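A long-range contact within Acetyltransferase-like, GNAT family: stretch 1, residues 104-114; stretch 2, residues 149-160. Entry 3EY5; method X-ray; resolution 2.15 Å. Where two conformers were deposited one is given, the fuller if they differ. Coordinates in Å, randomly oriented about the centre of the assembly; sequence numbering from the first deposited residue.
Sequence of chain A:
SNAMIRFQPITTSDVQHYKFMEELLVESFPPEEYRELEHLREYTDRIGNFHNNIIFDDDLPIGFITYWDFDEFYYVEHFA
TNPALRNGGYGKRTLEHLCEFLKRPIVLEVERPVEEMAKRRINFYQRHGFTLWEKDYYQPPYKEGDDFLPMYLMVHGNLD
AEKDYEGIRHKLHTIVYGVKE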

# COMPACT_ATOMS: atom_id res chain seq x y z
N ARG A 104 -6.19 -13.70 1.53
CA ARG A 104 -5.22 -14.12 0.50
C ARG A 104 -3.86 -13.43 0.76
O ARG A 104 -3.82 -12.45 1.50
CB ARG A 104 -5.73 -13.84 -0.91
CG ARG A 104 -7.22 -14.15 -1.11
CD ARG A 104 -7.60 -13.99 -2.58
NE ARG A 104 -9.04 -14.13 -2.78
CZ ARG A 104 -9.67 -15.30 -2.88
NH1 ARG A 104 -10.98 -15.35 -3.06
NH2 ARG A 104 -9.00 -16.45 -2.78
N PRO A 105 -2.75 -13.95 0.19
CA PRO A 105 -1.43 -13.31 0.43
C PRO A 105 -1.41 -11.79 0.12
O PRO A 105 -2.14 -11.29 -0.76
CB PRO A 105 -0.49 -14.06 -0.50
CG PRO A 105 -1.21 -15.47 -0.73
CD PRO A 105 -2.66 -15.10 -0.76
N ILE A 106 -0.63 -11.06 0.89
CA ILE A 106 -0.61 -9.59 0.80
C ILE A 106 0.79 -9.22 0.40
O ILE A 106 1.75 -9.66 1.03
CB ILE A 106 -0.90 -8.93 2.14
CG1 ILE A 106 -2.26 -9.37 2.70
CG2 ILE A 106 -0.85 -7.36 2.00
CD1 ILE A 106 -2.49 -8.85 4.09
N VAL A 107 0.89 -8.43 -0.66
CA VAL A 107 2.18 -7.95 -1.12
C VAL A 107 2.23 -6.45 -0.92
O VAL A 107 1.27 -5.74 -1.23
CB VAL A 107 2.42 -8.30 -2.62
CG1 VAL A 107 3.82 -7.83 -3.07
CG2 VAL A 107 2.21 -9.85 -2.88
N LEU A 108 3.35 -5.97 -0.39
CA LEU A 108 3.65 -4.51 -0.42
C LEU A 108 5.13 -4.23 -0.81
O LEU A 108 5.95 -5.17 -0.83
CB LEU A 108 3.29 -3.86 0.91
CG LEU A 108 3.99 -4.47 2.14
CD1 LEU A 108 5.44 -4.12 2.19
CD2 LEU A 108 3.35 -3.94 3.38
N GLU A 109 5.45 -2.98 -1.15
CA GLU A 109 6.84 -2.56 -1.42
C GLU A 109 7.38 -1.76 -0.24
O GLU A 109 6.64 -0.99 0.40
CB GLU A 109 6.92 -1.67 -2.65
CG GLU A 109 6.09 -2.10 -3.86
CD GLU A 109 6.25 -1.15 -5.05
OE1 GLU A 109 7.01 -0.16 -4.92
OE2 GLU A 109 5.64 -1.37 -6.13
N VAL A 110 8.65 -1.99 0.08
CA VAL A 110 9.38 -1.19 1.06
C VAL A 110 10.66 -0.67 0.43
O VAL A 110 11.20 -1.25 -0.51
CB VAL A 110 9.74 -1.95 2.36
CG1 VAL A 110 8.50 -2.33 3.11
CG2 VAL A 110 10.60 -3.14 2.09
N GLU A 111 11.12 0.44 0.96
CA GLU A 111 12.46 0.94 0.69
C GLU A 111 13.57 -0.05 1.06
O GLU A 111 13.43 -0.83 2.02
CB GLU A 111 12.65 2.24 1.44
CG GLU A 111 12.21 3.41 0.61
CD GLU A 111 13.27 3.70 -0.44
OE1 GLU A 111 13.04 4.60 -1.30
OE2 GLU A 111 14.34 3.03 -0.41
N ARG A 112 14.66 -0.05 0.29
CA ARG A 112 15.77 -0.95 0.60
C ARG A 112 16.53 -0.41 1.82
O ARG A 112 16.58 0.81 2.03
CB ARG A 112 16.67 -1.21 -0.62
CG ARG A 112 15.94 -1.86 -1.73
CD ARG A 112 16.92 -2.32 -2.78
NE ARG A 112 16.23 -2.75 -3.98
CZ ARG A 112 16.86 -3.04 -5.11
NH1 ARG A 112 18.17 -2.94 -5.16
NH2 ARG A 112 16.17 -3.40 -6.18
N PRO A 113 17.07 -1.33 2.67
CA PRO A 113 17.58 -0.88 3.97
C PRO A 113 18.88 -0.11 3.86
O PRO A 113 19.92 -0.56 4.33
CB PRO A 113 17.79 -2.19 4.73
CG PRO A 113 17.97 -3.20 3.72
CD PRO A 113 17.08 -2.80 2.58
N VAL A 114 18.81 1.06 3.27
CA VAL A 114 19.98 1.91 3.23
C VAL A 114 19.99 2.83 4.45
O VAL A 114 20.95 2.86 5.19
CB VAL A 114 20.03 2.68 1.93
CG1 VAL A 114 20.99 3.85 2.05
CG2 VAL A 114 20.45 1.71 0.78
N LEU A 149 12.24 3.21 -8.94
CA LEU A 149 12.73 3.27 -7.56
C LEU A 149 13.13 1.90 -7.02
O LEU A 149 12.32 0.99 -7.01
CB LEU A 149 11.69 3.93 -6.63
CG LEU A 149 11.13 5.29 -7.08
CD1 LEU A 149 9.96 5.66 -6.17
CD2 LEU A 149 12.23 6.39 -7.10
N PRO A 150 14.40 1.74 -6.58
CA PRO A 150 14.82 0.44 -6.04
C PRO A 150 14.00 0.16 -4.77
O PRO A 150 13.79 1.07 -3.99
CB PRO A 150 16.30 0.65 -5.71
CG PRO A 150 16.66 2.03 -6.22
CD PRO A 150 15.39 2.80 -6.37
N MSE A 151 13.46 -1.04 -4.62
CA MSE A 151 12.61 -1.37 -3.46
C MSE A 151 12.74 -2.82 -3.25
O MSE A 151 13.39 -3.50 -4.02
CB MSE A 151 11.15 -1.09 -3.75
CG MSE A 151 10.94 0.28 -4.26
SE MSE A 151 10.68 1.55 -2.81
CE MSE A 151 8.93 1.75 -3.58
N TYR A 152 12.11 -3.31 -2.20
CA TYR A 152 11.98 -4.75 -2.00
C TYR A 152 10.51 -5.00 -1.85
O TYR A 152 9.76 -4.14 -1.35
CB TYR A 152 12.70 -5.22 -0.73
CG TYR A 152 14.20 -5.35 -0.87
CD1 TYR A 152 14.78 -5.72 -2.11
CD2 TYR A 152 15.04 -5.16 0.23
CE1 TYR A 152 16.17 -5.86 -2.25
CE2 TYR A 152 16.42 -5.30 0.11
CZ TYR A 152 16.97 -5.64 -1.12
OH TYR A 152 18.33 -5.76 -1.23
N LEU A 153 10.10 -6.19 -2.21
CA LEU A 153 8.73 -6.62 -1.90
C LEU A 153 8.76 -7.36 -0.57
O LEU A 153 9.76 -7.97 -0.20
CB LEU A 153 8.17 -7.54 -2.97
CG LEU A 153 8.03 -7.03 -4.40
CD1 LEU A 153 7.53 -8.24 -5.24
CD2 LEU A 153 7.04 -5.82 -4.48
N MSE A 154 7.65 -7.29 0.13
CA MSE A 154 7.50 -8.00 1.39
C MSE A 154 6.15 -8.65 1.33
O MSE A 154 5.20 -8.02 0.86
CB MSE A 154 7.59 -7.03 2.55
CG MSE A 154 8.99 -6.51 2.76
SE MSE A 154 9.14 -5.81 4.52
CE MSE A 154 9.16 -7.53 5.44
N VAL A 155 6.10 -9.91 1.76
CA VAL A 155 4.92 -10.73 1.55
C VAL A 155 4.40 -11.36 2.83
O VAL A 155 5.16 -11.87 3.65
CB VAL A 155 5.20 -11.81 0.45
CG1 VAL A 155 3.93 -12.59 0.11
CG2 VAL A 155 5.74 -11.12 -0.79
N HIS A 156 3.09 -11.33 3.01
CA HIS A 156 2.51 -12.04 4.14
C HIS A 156 1.65 -13.12 3.51
O HIS A 156 0.81 -12.80 2.66
CB HIS A 156 1.67 -11.10 5.02
CG HIS A 156 0.92 -11.80 6.10
ND1 HIS A 156 1.46 -12.06 7.34
CD2 HIS A 156 -0.35 -12.29 6.14
CE1 HIS A 156 0.57 -12.68 8.09
NE2 HIS A 156 -0.53 -12.84 7.39
N GLY A 157 1.88 -14.38 3.87
CA GLY A 157 1.11 -15.49 3.31
C GLY A 157 1.96 -16.46 2.48
O GLY A 157 3.17 -16.30 2.37
N ASN A 158 1.31 -17.45 1.88
CA ASN A 158 2.01 -18.55 1.20
C ASN A 158 2.28 -18.17 -0.25
O ASN A 158 1.49 -18.46 -1.16
CB ASN A 158 1.22 -19.89 1.37
CG ASN A 158 1.69 -21.04 0.40
OD1 ASN A 158 0.86 -21.71 -0.23
ND2 ASN A 158 3.01 -21.27 0.33
N LEU A 159 3.37 -17.42 -0.43
CA LEU A 159 3.95 -17.18 -1.76
C LEU A 159 5.45 -17.40 -1.60
O LEU A 159 6.04 -16.98 -0.62
CB LEU A 159 3.63 -15.77 -2.28
CG LEU A 159 2.18 -15.40 -2.65
CD1 LEU A 159 1.99 -13.90 -2.74
CD2 LEU A 159 1.69 -16.04 -3.94
N ASP A 160 6.08 -18.11 -2.53
CA ASP A 160 7.52 -18.29 -2.44
C ASP A 160 8.22 -17.45 -3.51
O ASP A 160 7.85 -17.44 -4.71
CB ASP A 160 7.92 -19.79 -2.41
CG ASP A 160 7.57 -20.49 -1.06
OD1 ASP A 160 6.96 -19.85 -0.18
OD2 ASP A 160 7.90 -21.69 -0.88
O HOH W 1 13.62 4.11 -3.65

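Two antiparallel strands show how a regular backbone ladder sets the spacing and side chains fill the relief it leaves. Here Ile106 and His156, Leu108 and Met154, and Val110 and Tyr152 form the hydrogen-bonded pairs, each closed by two bonds. Ile106 N donates to His156 O and His156 N to Ile106 O, both at 2.9 Å; at the far end Val110 N to Tyr152 O and Tyr152 N to Val110 O are both 2.8 Å. Between these rungs the chains draw closer, and alpha carbons fit against carbonyls: Leu153 CA lies 3.3 Å from Leu108 O, and Glu109 CA 3.3 Å from Tyr152 O.

The side chains divide between two faces. On one, Ile106, Leu108 and Val110 lie beside His156, Met154 and Tyr152. Leu108, with both chi angles p, brings its end nearer the neighbouring strand, so that CD1 rests 3.6 Å from CB of selenomethionine Met154. Met154 CG lies 3.8 Å from Val110 CG2, and one methyl of the valine, CG2, thus abuts both Met154 and Tyr152, whose CB is 4.1 Å from it. These are buried aliphatic surfaces, apart from the more open Tyr152 and His156.

On the other face Val107 is the central bump. Its CG1 meets Leu153 CD2 at 4.0 Å, while its CG2 touches both Val155 CG2 at 4.3 Å and Leu159 CD1 at 4.1 Å. Leu159, beyond the strand, reaches back to close this end, with CD1 3.3 Å from Pro105 CB. Gly157 keeps the turn slim: a CB there would point toward the other stretch and stand 2.9 Å from Pro105 CA, a clash, and it would also jam against the preceding carbonyl.

At the opposite end the fit becomes a layered sandwich. Arg112 extends its side chain so that its guanidinium slides between Pro150 CB, over one face, and Tyr152 CE1, over the other. At the edge of this flat group, NE donates to Met151 O at 2.9 Å, near the plane of the group. Its aliphatic part is equally well used: Arg112 CG sits over the tyrosine ring, 3.7 Å from the centroid and almost on the ring normal. Pro113 adds a further buttress, its CD 3.6 Å from Tyr152 CE2. Arginine suits this slot because it combines a greasy stem, a flat head and a donor. Nearby, a water bridges the remaining gap, donating to Glu111 OE1 at 2.5 Å and to Pro150 O at 3.1 Å.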